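Local atomic coordinates of UPF0255 protein frsA (Vibrio vulnificus, PDB entry 4I4C), a protein that probably hydrolyses carboxylic esters as a member of the FrsA family of alpha/beta-hydrolases. Residues 170-182 / 238-251. Residues are numbered along the deposited sequence; the frame is centred on the assembly and turned at random.
Sequences QLEIPFEKGKITA and YPLTEDYSRLHQAV
The ring of Phe175 lies against helix 246-251, filling the hollow between Arg246, Leu247 and Ala250. With CG anti to the backbone N (chi1 179°), the ring reaches across to the helix, and its CZ meets Arg246 CG edge-on at 3.5 Å. Leu247 CD2 sits 3.6 Å from Phe175 CD2, and the Ala250 methyl fits beside CD1. That same leucine methyl also lies over one face of the Tyr238 ring, toward its rim, filling the angle between two aromatic planes 43° apart.

Tyr238 brings its hydroxyl to the turn end of the hairpin: OH donates a very short bond, 2.5 Å, to Phe175 O, the carbonyl at the start of the type I' turn 175-178. Deeper in, Ile180 CD1 drops against the helix, 3.6 Å from Leu247 CB, while its CG2 shares Val251 CG2 with Ile173 CD1.

Above the phenylalanine, Glu176 lays CG over a ring face, toward the rim, and sends OE2 to Arg246 NE, a salt bridge whose N-H...O bond is nearly straight, 3.2 Å long and in the guanidinium plane, although the glutamate is poorly ordered. Arg246 NH1 and NH2 turn back to Asp243 O and Pro239 O, so carbonyls of the loop hold the guanidinium from its edge.

Strands 167-175 and 178-186 form the antiparallel edge hairpin of the mixed sheet, here covered by helix 246-254, which precedes strand 266-271, as in the alpha/beta-hydrolase fold.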
loop_
_atom_site.group_PDB
_atom_site.type_symbol
_atom_site.label_atom_id
_atom_site.label_comp_id
_atom_site.label_asym_id
_atom_site.label_seq_id
_atom_site.Cartn_x
_atom_site.Cartn_y
_atom_site.Cartn_z
ATOM N N GLN A 170 -2.925 18.740 -0.391
ATOM C CA GLN A 170 -3.890 17.769 0.090
ATOM C C GLN A 170 -5.289 18.155 -0.416
ATOM O O GLN A 170 -5.800 19.220 -0.085
ATOM C CB GLN A 170 -3.846 17.686 1.615
ATOM C CG GLN A 170 -4.632 16.520 2.211
ATOM C CD GLN A 170 -4.648 16.535 3.738
ATOM O OE1 GLN A 170 -5.270 17.403 4.350
ATOM N NE2 GLN A 170 -3.962 15.573 4.353
ATOM N N LEU A 171 -5.892 17.298 -1.234
ATOM C CA LEU A 171 -7.231 17.550 -1.757
ATOM C C LEU A 171 -8.307 16.788 -0.977
ATOM O O LEU A 171 -8.087 15.665 -0.507
ATOM C CB LEU A 171 -7.323 17.178 -3.237
ATOM C CG LEU A 171 -6.068 17.431 -4.070
ATOM C CD1 LEU A 171 -6.204 16.803 -5.452
ATOM C CD2 LEU A 171 -5.750 18.924 -4.169
ATOM N N GLU A 172 -9.465 17.419 -0.836
ATOM C CA GLU A 172 -10.630 16.791 -0.224
ATOM C C GLU A 172 -11.784 16.840 -1.220
ATOM O O GLU A 172 -12.339 17.900 -1.511
ATOM C CB GLU A 172 -11.011 17.480 1.088
ATOM C CG GLU A 172 -9.997 17.295 2.202
ATOM C CD GLU A 172 -10.472 17.833 3.548
ATOM O OE1 GLU A 172 -11.353 18.722 3.575
ATOM O OE2 GLU A 172 -9.956 17.362 4.585
ATOM N N ILE A 173 -12.134 15.671 -1.731
ATOM C CA ILE A 173 -13.077 15.539 -2.820
ATOM C C ILE A 173 -14.348 14.885 -2.308
ATOM O O ILE A 173 -14.341 13.707 -1.945
ATOM C CB ILE A 173 -12.466 14.665 -3.908
ATOM C CG1 ILE A 173 -11.154 15.290 -4.385
ATOM C CG2 ILE A 173 -13.443 14.479 -5.059
ATOM C CD1 ILE A 173 -10.307 14.377 -5.225
ATOM N N PRO A 174 -15.447 15.653 -2.255
ATOM C CA PRO A 174 -16.727 15.083 -1.829
ATOM C C PRO A 174 -17.140 13.865 -2.653
ATOM O O PRO A 174 -16.945 13.829 -3.870
ATOM C CB PRO A 174 -17.719 16.242 -2.026
ATOM C CG PRO A 174 -16.966 17.296 -2.803
ATOM C CD PRO A 174 -15.535 17.112 -2.429
ATOM N N PHE A 175 -17.694 12.873 -1.960
ATOM C CA PHE A 175 -18.203 11.652 -2.568
ATOM C C PHE A 175 -18.951 10.908 -1.465
ATOM O O PHE A 175 -18.366 10.565 -0.438
ATOM C CB PHE A 175 -17.049 10.801 -3.132
ATOM C CG PHE A 175 -17.487 9.501 -3.775
ATOM C CD1 PHE A 175 -18.127 9.498 -5.009
ATOM C CD2 PHE A 175 -17.248 8.286 -3.149
ATOM C CE1 PHE A 175 -18.526 8.301 -5.607
ATOM C CE2 PHE A 175 -17.634 7.089 -3.741
ATOM C CZ PHE A 175 -18.282 7.099 -4.970
ATOM N N GLU A 176 -20.250 10.699 -1.667
ATOM C CA GLU A 176 -21.088 9.942 -0.729
ATOM C C GLU A 176 -21.070 10.447 0.716
ATOM O O GLU A 176 -20.866 9.661 1.646
ATOM C CB GLU A 176 -20.722 8.456 -0.752
ATOM C CG GLU A 176 -20.869 7.800 -2.110
ATOM C CD GLU A 176 -20.889 6.292 -2.011
ATOM O OE1 GLU A 176 -21.968 5.734 -1.712
ATOM O OE2 GLU A 176 -19.827 5.664 -2.217
ATOM N N LYS A 177 -21.275 11.753 0.890
ATOM C CA LYS A 177 -21.403 12.386 2.213
ATOM C C LYS A 177 -20.111 12.469 3.040
ATOM O O LYS A 177 -20.080 13.088 4.105
ATOM C CB LYS A 177 -22.512 11.731 3.044
ATOM C CG LYS A 177 -23.874 11.682 2.372
ATOM C CD LYS A 177 -24.937 11.511 3.433
ATOM C CE LYS A 177 -26.203 10.906 2.890
ATOM N NZ LYS A 177 -27.103 10.608 4.034
ATOM N N GLY A 178 -19.057 11.831 2.557
ATOM C CA GLY A 178 -17.742 12.020 3.128
ATOM C C GLY A 178 -16.886 12.726 2.099
ATOM O O GLY A 178 -17.390 13.139 1.048
ATOM N N LYS A 179 -15.602 12.874 2.394
ATOM C CA LYS A 179 -14.645 13.370 1.406
ATOM C C LYS A 179 -13.532 12.355 1.198
ATOM O O LYS A 179 -13.090 11.685 2.140
ATOM C CB LYS A 179 -14.028 14.700 1.835
ATOM C CG LYS A 179 -15.028 15.822 2.044
ATOM C CD LYS A 179 -14.339 17.055 2.600
ATOM C CE LYS A 179 -15.333 18.027 3.211
ATOM N NZ LYS A 179 -16.241 18.599 2.191
ATOM N N ILE A 180 -13.091 12.239 -0.045
ATOM C CA ILE A 180 -11.907 11.459 -0.375
ATOM C C ILE A 180 -10.695 12.355 -0.178
ATOM O O ILE A 180 -10.649 13.447 -0.733
ATOM C CB ILE A 180 -11.951 11.017 -1.839
ATOM C CG1 ILE A 180 -13.043 9.958 -2.033
ATOM C CG2 ILE A 180 -10.583 10.512 -2.284
ATOM C CD1 ILE A 180 -13.327 9.640 -3.508
ATOM N N THR A 181 -9.736 11.918 0.636
ATOM C CA THR A 181 -8.508 12.685 0.839
ATOM C C THR A 181 -7.383 12.167 -0.049
ATOM O O THR A 181 -6.992 11.000 0.045
ATOM C CB THR A 181 -8.016 12.625 2.286
ATOM O OG1 THR A 181 -9.036 13.115 3.166
ATOM C CG2 THR A 181 -6.765 13.479 2.444
ATOM N N ALA A 182 -6.850 13.041 -0.894
ATOM C CA ALA A 182 -5.783 12.648 -1.808
ATOM C C ALA A 182 -4.611 13.630 -1.754
ATOM O O ALA A 182 -4.780 14.797 -1.402
ATOM C CB ALA A 182 -6.332 12.513 -3.246
ATOM N N TYR A 238 -14.909 4.555 3.963
ATOM C CA TYR A 238 -15.522 4.053 2.740
ATOM C C TYR A 238 -15.424 2.543 2.664
ATOM O O TYR A 238 -14.339 2.005 2.438
ATOM C CB TYR A 238 -14.850 4.656 1.508
ATOM C CG TYR A 238 -15.198 6.102 1.272
ATOM C CD1 TYR A 238 -16.451 6.460 0.796
ATOM C CD2 TYR A 238 -14.275 7.108 1.517
ATOM C CE1 TYR A 238 -16.771 7.772 0.578
ATOM C CE2 TYR A 238 -14.585 8.424 1.290
ATOM C CZ TYR A 238 -15.836 8.751 0.828
ATOM O OH TYR A 238 -16.157 10.064 0.606
ATOM N N PRO A 239 -16.559 1.849 2.844
ATOM C CA PRO A 239 -16.555 0.381 2.854
ATOM C C PRO A 239 -16.013 -0.210 1.556
ATOM O O PRO A 239 -16.233 0.313 0.456
ATOM C CB PRO A 239 -18.033 0.027 3.025
ATOM C CG PRO A 239 -18.622 1.226 3.692
ATOM C CD PRO A 239 -17.899 2.397 3.111
ATOM N N LEU A 240 -15.278 -1.300 1.714
ATOM C CA LEU A 240 -14.729 -2.045 0.601
ATOM C C LEU A 240 -15.838 -2.894 -0.005
ATOM O O LEU A 240 -16.237 -3.906 0.570
ATOM C CB LEU A 240 -13.608 -2.942 1.124
ATOM C CG LEU A 240 -12.654 -3.585 0.131
ATOM C CD1 LEU A 240 -11.847 -2.514 -0.580
ATOM C CD2 LEU A 240 -11.753 -4.562 0.873
ATOM N N THR A 241 -16.352 -2.476 -1.155
ATOM C CA THR A 241 -17.412 -3.225 -1.821
ATOM C C THR A 241 -16.878 -3.813 -3.109
ATOM O O THR A 241 -15.686 -3.690 -3.404
ATOM C CB THR A 241 -18.623 -2.338 -2.170
ATOM O OG1 THR A 241 -18.459 -1.799 -3.486
ATOM C CG2 THR A 241 -18.771 -1.201 -1.169
ATOM N N GLU A 242 -17.757 -4.438 -3.888
ATOM C CA GLU A 242 -17.333 -5.053 -5.141
ATOM C C GLU A 242 -16.935 -3.989 -6.165
ATOM O O GLU A 242 -16.118 -4.242 -7.048
ATOM C CB GLU A 242 -18.408 -5.989 -5.700
ATOM C CG GLU A 242 -17.827 -7.091 -6.580
ATOM C CD GLU A 242 -18.830 -8.183 -6.914
ATOM O OE1 GLU A 242 -19.728 -8.455 -6.084
ATOM O OE2 GLU A 242 -18.717 -8.770 -8.012
ATOM N N ASP A 243 -17.514 -2.797 -6.031
ATOM C CA ASP A 243 -17.104 -1.636 -6.812
ATOM C C ASP A 243 -16.010 -0.898 -6.046
ATOM O O ASP A 243 -16.237 0.182 -5.503
ATOM C CB ASP A 243 -18.296 -0.710 -7.054
ATOM C CG ASP A 243 -17.928 0.513 -7.860
ATOM O OD1 ASP A 243 -16.942 0.449 -8.626
ATOM O OD2 ASP A 243 -18.620 1.543 -7.715
ATOM N N TYR A 244 -14.819 -1.487 -5.995
ATOM C CA TYR A 244 -13.755 -0.950 -5.153
ATOM C C TYR A 244 -12.866 0.047 -5.898
ATOM O O TYR A 244 -11.874 0.531 -5.355
ATOM C CB TYR A 244 -12.941 -2.076 -4.490
ATOM C CG TYR A 244 -12.397 -3.145 -5.424
ATOM C CD1 TYR A 244 -12.861 -4.461 -5.362
ATOM C CD2 TYR A 244 -11.398 -2.850 -6.348
ATOM C CE1 TYR A 244 -12.358 -5.453 -6.227
ATOM C CE2 TYR A 244 -10.889 -3.828 -7.206
ATOM C CZ TYR A 244 -11.372 -5.128 -7.145
ATOM O OH TYR A 244 -10.855 -6.092 -8.000
ATOM N N SER A 245 -13.236 0.360 -7.138
ATOM C CA SER A 245 -12.526 1.372 -7.919
ATOM C C SER A 245 -13.247 2.712 -7.766
ATOM O O SER A 245 -12.786 3.747 -8.254
ATOM C CB SER A 245 -12.452 0.965 -9.397
ATOM O OG SER A 245 -13.738 0.673 -9.923
ATOM N N ARG A 246 -14.381 2.641 -7.067
ATOM C CA ARG A 246 -15.290 3.739 -6.733
ATOM C C ARG A 246 -14.631 5.101 -6.497
ATOM O O ARG A 246 -15.015 6.104 -7.095
ATOM C CB ARG A 246 -16.012 3.343 -5.438
ATOM C CG ARG A 246 -17.442 3.768 -5.307
ATOM C CD ARG A 246 -18.190 2.801 -4.384
ATOM N NE ARG A 246 -18.091 3.121 -2.956
ATOM C CZ ARG A 246 -17.328 2.470 -2.080
ATOM N NH1 ARG A 246 -16.566 1.457 -2.480
ATOM N NH2 ARG A 246 -17.332 2.832 -0.796
ATOM N N LEU A 247 -13.671 5.133 -5.577
ATOM C CA LEU A 247 -13.085 6.388 -5.133
ATOM C C LEU A 247 -12.147 6.948 -6.195
ATOM O O LEU A 247 -12.073 8.159 -6.402
ATOM C CB LEU A 247 -12.349 6.189 -3.796
ATOM C CG LEU A 247 -13.096 5.537 -2.626
ATOM C CD1 LEU A 247 -12.221 5.513 -1.351
ATOM C CD2 LEU A 247 -14.409 6.233 -2.338
ATOM N N HIS A 248 -11.440 6.060 -6.884
ATOM C CA HIS A 248 -10.560 6.482 -7.972
ATOM C C HIS A 248 -11.310 7.105 -9.153
ATOM O O HIS A 248 -10.810 8.033 -9.809
ATOM C CB HIS A 248 -9.703 5.308 -8.430
ATOM C CG HIS A 248 -8.804 4.781 -7.358
ATOM N ND1 HIS A 248 -9.192 3.788 -6.487
ATOM C CD2 HIS A 248 -7.549 5.135 -6.997
ATOM C CE1 HIS A 248 -8.204 3.540 -5.644
ATOM N NE2 HIS A 248 -7.195 4.340 -5.934
ATOM N N GLN A 249 -12.511 6.597 -9.416
ATOM C CA GLN A 249 -13.332 7.109 -10.504
ATOM C C GLN A 249 -13.747 8.532 -10.178
ATOM O O GLN A 249 -13.739 9.415 -11.045
ATOM C CB GLN A 249 -14.561 6.231 -10.694
ATOM C CG GLN A 249 -15.516 6.747 -11.736
ATOM C CD GLN A 249 -16.139 5.629 -12.514
ATOM O OE1 GLN A 249 -16.628 4.654 -11.936
ATOM N NE2 GLN A 249 -16.106 5.743 -13.839
ATOM N N ALA A 250 -14.090 8.746 -8.913
ATOM C CA ALA A 250 -14.495 10.062 -8.433
ATOM C C ALA A 250 -13.310 11.010 -8.445
ATOM O O ALA A 250 -13.457 12.186 -8.771
ATOM C CB ALA A 250 -15.107 9.976 -7.025
ATOM N N VAL A 251 -12.136 10.508 -8.080
ATOM C CA VAL A 251 -10.932 11.330 -8.123
ATOM C C VAL A 251 -10.597 11.656 -9.584
ATOM O O VAL A 251 -10.185 12.774 -9.901
ATOM C CB VAL A 251 -9.726 10.650 -7.431
ATOM C CG1 VAL A 251 -8.459 11.429 -7.701
ATOM C CG2 VAL A 251 -9.947 10.538 -5.917
#